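Local coordinates for glycerol uptake operon antiterminator regulatory protein (Listeria monocytogenes str. 4b, PDB 3KTS) that probably regulates expression of the glycerol uptake operon by transcription antitermination in response to glycerol 3-phosphate, at residues A[35-40]-A[63-68]. Numbering follows the deposited sequence.
Sequences MLETHV and LVNGLK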
ATOM      1  N   MET A  35      -5.894   3.597   2.377  1.00 74.85           N
ATOM      2  CA  MET A  35      -6.973   3.460   3.347  1.00 81.68           C
ATOM      3  C   MET A  35      -6.789   2.214   4.206  1.00 77.75           C
ATOM      4  O   MET A  35      -6.823   1.091   3.703  1.00 83.64           O
ATOM      5  CB  MET A  35      -8.328   3.415   2.638  1.00 85.52           C
ATOM      6  CG  MET A  35      -9.381   4.322   3.253  1.00 81.52           C
ATOM      7  SD  MET A  35     -10.925   4.329   2.320  1.00 89.56           S
ATOM      8  CE  MET A  35     -10.580   5.598   1.104  1.00 89.50           C
ATOM      9  N   LEU A  36      -6.592   2.420   5.505  1.00 67.23           N
ATOM     10  CA  LEU A  36      -5.989   1.404   6.358  1.00 73.09           C
ATOM     11  C   LEU A  36      -7.054   0.526   7.007  1.00 70.33           C
ATOM     12  O   LEU A  36      -7.221  -0.637   6.641  1.00 82.01           O
ATOM     13  CB  LEU A  36      -5.118   2.057   7.434  1.00 73.99           C
ATOM     14  CG  LEU A  36      -3.644   2.261   7.081  1.00 83.21           C
ATOM     15  CD1 LEU A  36      -3.017   3.317   7.979  1.00 94.31           C
ATOM     16  CD2 LEU A  36      -2.880   0.948   7.178  1.00 79.48           C
ATOM     17  N   GLU A  37      -7.772   1.091   7.972  1.00 73.10           N
ATOM     18  CA  GLU A  37      -8.916   0.415   8.573  1.00 80.64           C
ATOM     19  C   GLU A  37     -10.229   0.972   8.037  1.00 74.82           C
ATOM     20  O   GLU A  37     -10.405   2.186   7.936  1.00 85.10           O
ATOM     21  CB  GLU A  37      -8.873   0.542  10.096  1.00 74.03           C
ATOM     22  CG  GLU A  37      -9.896  -0.319  10.820  1.00 94.32           C
ATOM     23  CD  GLU A  37     -10.037   0.050  12.284  1.00 94.52           C
ATOM     24  OE1 GLU A  37     -10.814  -0.621  12.996  1.00 86.74           O
ATOM     25  OE2 GLU A  37      -9.372   1.012  12.723  1.00116.81           O
ATOM     26  N   THR A  38     -11.150   0.077   7.694  1.00 77.25           N
ATOM     27  CA  THR A  38     -12.411   0.472   7.077  1.00 80.09           C
ATOM     28  C   THR A  38     -13.564  -0.389   7.582  1.00 84.49           C
ATOM     29  O   THR A  38     -13.353  -1.368   8.299  1.00 89.19           O
ATOM     30  CB  THR A  38     -12.344   0.376   5.542  1.00 78.36           C
ATOM     31  OG1 THR A  38     -11.804  -0.897   5.163  1.00 74.05           O
ATOM     32  CG2 THR A  38     -11.467   1.482   4.977  1.00 79.41           C
ATOM     33  N   HIS A  39     -14.783  -0.019   7.203  1.00 81.89           N
ATOM     34  CA  HIS A  39     -15.959  -0.794   7.554  1.00 82.17           C
ATOM     35  C   HIS A  39     -16.669  -1.142   6.262  1.00 81.57           C
ATOM     36  O   HIS A  39     -16.898  -0.271   5.420  1.00 75.92           O
ATOM     37  CB  HIS A  39     -16.855   0.009   8.504  1.00 81.99           C
ATOM     38  CG  HIS A  39     -16.125   0.530   9.704  1.00 99.14           C
ATOM     39  ND1 HIS A  39     -15.416   1.715   9.690  1.00 96.36           N
ATOM     40  CD2 HIS A  39     -15.951   0.005  10.941  1.00100.82           C
ATOM     41  CE1 HIS A  39     -14.857   1.905  10.871  1.00 95.54           C
ATOM     42  NE2 HIS A  39     -15.167   0.883  11.649  1.00 91.67           N
ATOM     43  N   VAL A  40     -16.992  -2.425   6.103  1.00 85.01           N
ATOM     44  CA  VAL A  40     -17.626  -2.942   4.880  1.00 84.66           C
ATOM     45  C   VAL A  40     -18.968  -2.253   4.550  1.00 80.96           C
ATOM     46  O   VAL A  40     -19.357  -2.159   3.386  1.00 83.16           O
ATOM     47  CB  VAL A  40     -17.740  -4.503   4.926  1.00 83.31           C
ATOM     48  CG1 VAL A  40     -18.762  -4.966   5.955  1.00 63.69           C
ATOM     49  CG2 VAL A  40     -18.027  -5.088   3.544  1.00 90.67           C
ATOM     50  N   LEU A  63      -7.783  -5.242   6.142  1.00 81.82           N
ATOM     51  CA  LEU A  63      -8.263  -4.369   7.215  1.00 77.59           C
ATOM     52  C   LEU A  63      -9.713  -3.876   7.054  1.00 80.93           C
ATOM     53  O   LEU A  63     -10.114  -2.885   7.675  1.00 82.26           O
ATOM     54  CB  LEU A  63      -7.318  -3.173   7.377  1.00 76.37           C
ATOM     55  CG  LEU A  63      -5.870  -3.438   7.801  1.00 77.49           C
ATOM     56  CD1 LEU A  63      -5.082  -2.148   7.753  1.00 65.22           C
ATOM     57  CD2 LEU A  63      -5.774  -4.070   9.195  1.00 59.08           C
ATOM     58  N   VAL A  64     -10.496  -4.572   6.232  1.00 80.86           N
ATOM     59  CA  VAL A  64     -11.906  -4.232   6.042  1.00 77.51           C
ATOM     60  C   VAL A  64     -12.775  -5.005   7.032  1.00 75.22           C
ATOM     61  O   VAL A  64     -13.112  -6.168   6.803  1.00 85.04           O
ATOM     62  CB  VAL A  64     -12.388  -4.512   4.597  1.00 78.55           C
ATOM     63  CG1 VAL A  64     -13.820  -4.004   4.401  1.00 70.52           C
ATOM     64  CG2 VAL A  64     -11.443  -3.884   3.572  1.00 59.92           C
ATOM     65  N   ASN A  65     -13.124  -4.350   8.135  1.00 70.32           N
ATOM     66  CA  ASN A  65     -14.003  -4.936   9.148  1.00 72.40           C
ATOM     67  C   ASN A  65     -15.350  -5.435   8.609  1.00 71.81           C
ATOM     68  O   ASN A  65     -16.077  -4.710   7.916  1.00 73.82           O
ATOM     69  CB  ASN A  65     -14.206  -3.957  10.301  1.00 68.57           C
ATOM     70  CG  ASN A  65     -12.955  -3.782  11.132  1.00 89.61           C
ATOM     71  OD1 ASN A  65     -12.481  -4.727  11.775  1.00 99.60           O
ATOM     72  ND2 ASN A  65     -12.406  -2.571  11.125  1.00 84.23           N
ATOM     73  N   GLY A  66     -15.646  -6.694   8.917  1.00 71.87           N
ATOM     74  CA  GLY A  66     -16.861  -7.356   8.456  1.00 72.97           C
ATOM     75  C   GLY A  66     -16.663  -8.188   7.209  1.00 72.50           C
ATOM     76  O   GLY A  66     -17.540  -8.973   6.849  1.00 76.46           O
ATOM     77  N   LEU A  67     -15.508  -8.013   6.558  1.00 70.09           N
ATOM     78  CA  LEU A  67     -15.178  -8.693   5.297  1.00 66.07           C
ATOM     79  C   LEU A  67     -13.897  -9.514   5.428  1.00 74.11           C
ATOM     80  O   LEU A  67     -12.872  -9.013   5.912  1.00 80.16           O
ATOM     81  CB  LEU A  67     -14.998  -7.666   4.178  1.00 53.66           C
ATOM     82  CG  LEU A  67     -14.993  -8.131   2.717  1.00 70.36           C
ATOM     83  CD1 LEU A  67     -16.398  -8.449   2.213  1.00 69.59           C
ATOM     84  CD2 LEU A  67     -14.366  -7.066   1.831  1.00 64.31           C
ATOM     85  N   LYS A  68     -13.950 -10.764   4.972  1.00 70.55           N
ATOM     86  CA  LYS A  68     -12.769 -11.634   4.924  1.00 70.50           C
ATOM     87  C   LYS A  68     -11.788 -11.155   3.846  1.00 72.71           C
ATOM     88  O   LYS A  68     -12.000 -10.120   3.221  1.00 74.29           O
ATOM     89  CB  LYS A  68     -13.159 -13.099   4.651  1.00 75.75           C
ATOM     90  CG  LYS A  68     -14.474 -13.582   5.268  1.00 66.22           C
ATOM     91  CD  LYS A  68     -14.353 -15.006   5.756  1.00 51.40           C
ATOM     92  CE  LYS A  68     -15.703 -15.699   5.920  1.00 63.72           C
ATOM     93  NZ  LYS A  68     -16.077 -16.482   4.694  1.00 76.70           N
TER
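Asn65 reaches across to Thr38 and Glu37 with its side-chain amide. Its CB lies 3.4 Å from Thr38 O and also nears the His39 ring obliquely. CG is anti to its own carbonyl carbon (chi1 -70°), beside its own backbone N. From there Asn65 ND2 donates to Thr38 O at 3.2 Å. The same nitrogen makes a weak hydrogen bond to Glu37 OE1, at the end of an extended glutamate chain; carboxylate and amide planes are 67° apart. Thr38 O also accepts from Asn65 N, and the two donors come from opposite faces of the carbonyl plane. Thr38 N to Leu63 O and Val40 N to Asn65 O, both 3.1 Å, complete the parallel pairing. The fold is a TIM barrel, (beta/alpha)8. Here the extra short strand 64-65, beyond barrel strand 56-60, pairs with the end of strand 32-39, and helix 43-52 lies in the crossover between the two barrel strands. On the face away from Asn65 and His39, Thr38 OG1 packs against Val64 CG2 at 3.4 Å, and Leu43 of that helix touches both residues. The same strand residues begin a type II turn, Val64 to Leu67, closed by the hydrogen bond from Leu67 N to Val64 O (3.0 Å). Gly66, its third residue, has a positive phi (96°), and its CA faces Val40 CG1. Val40 CG2 meets Leu67 CD1 at 4.0 Å, the side chains crossing at about a right angle, and both touch Phe76 of helix 71-81.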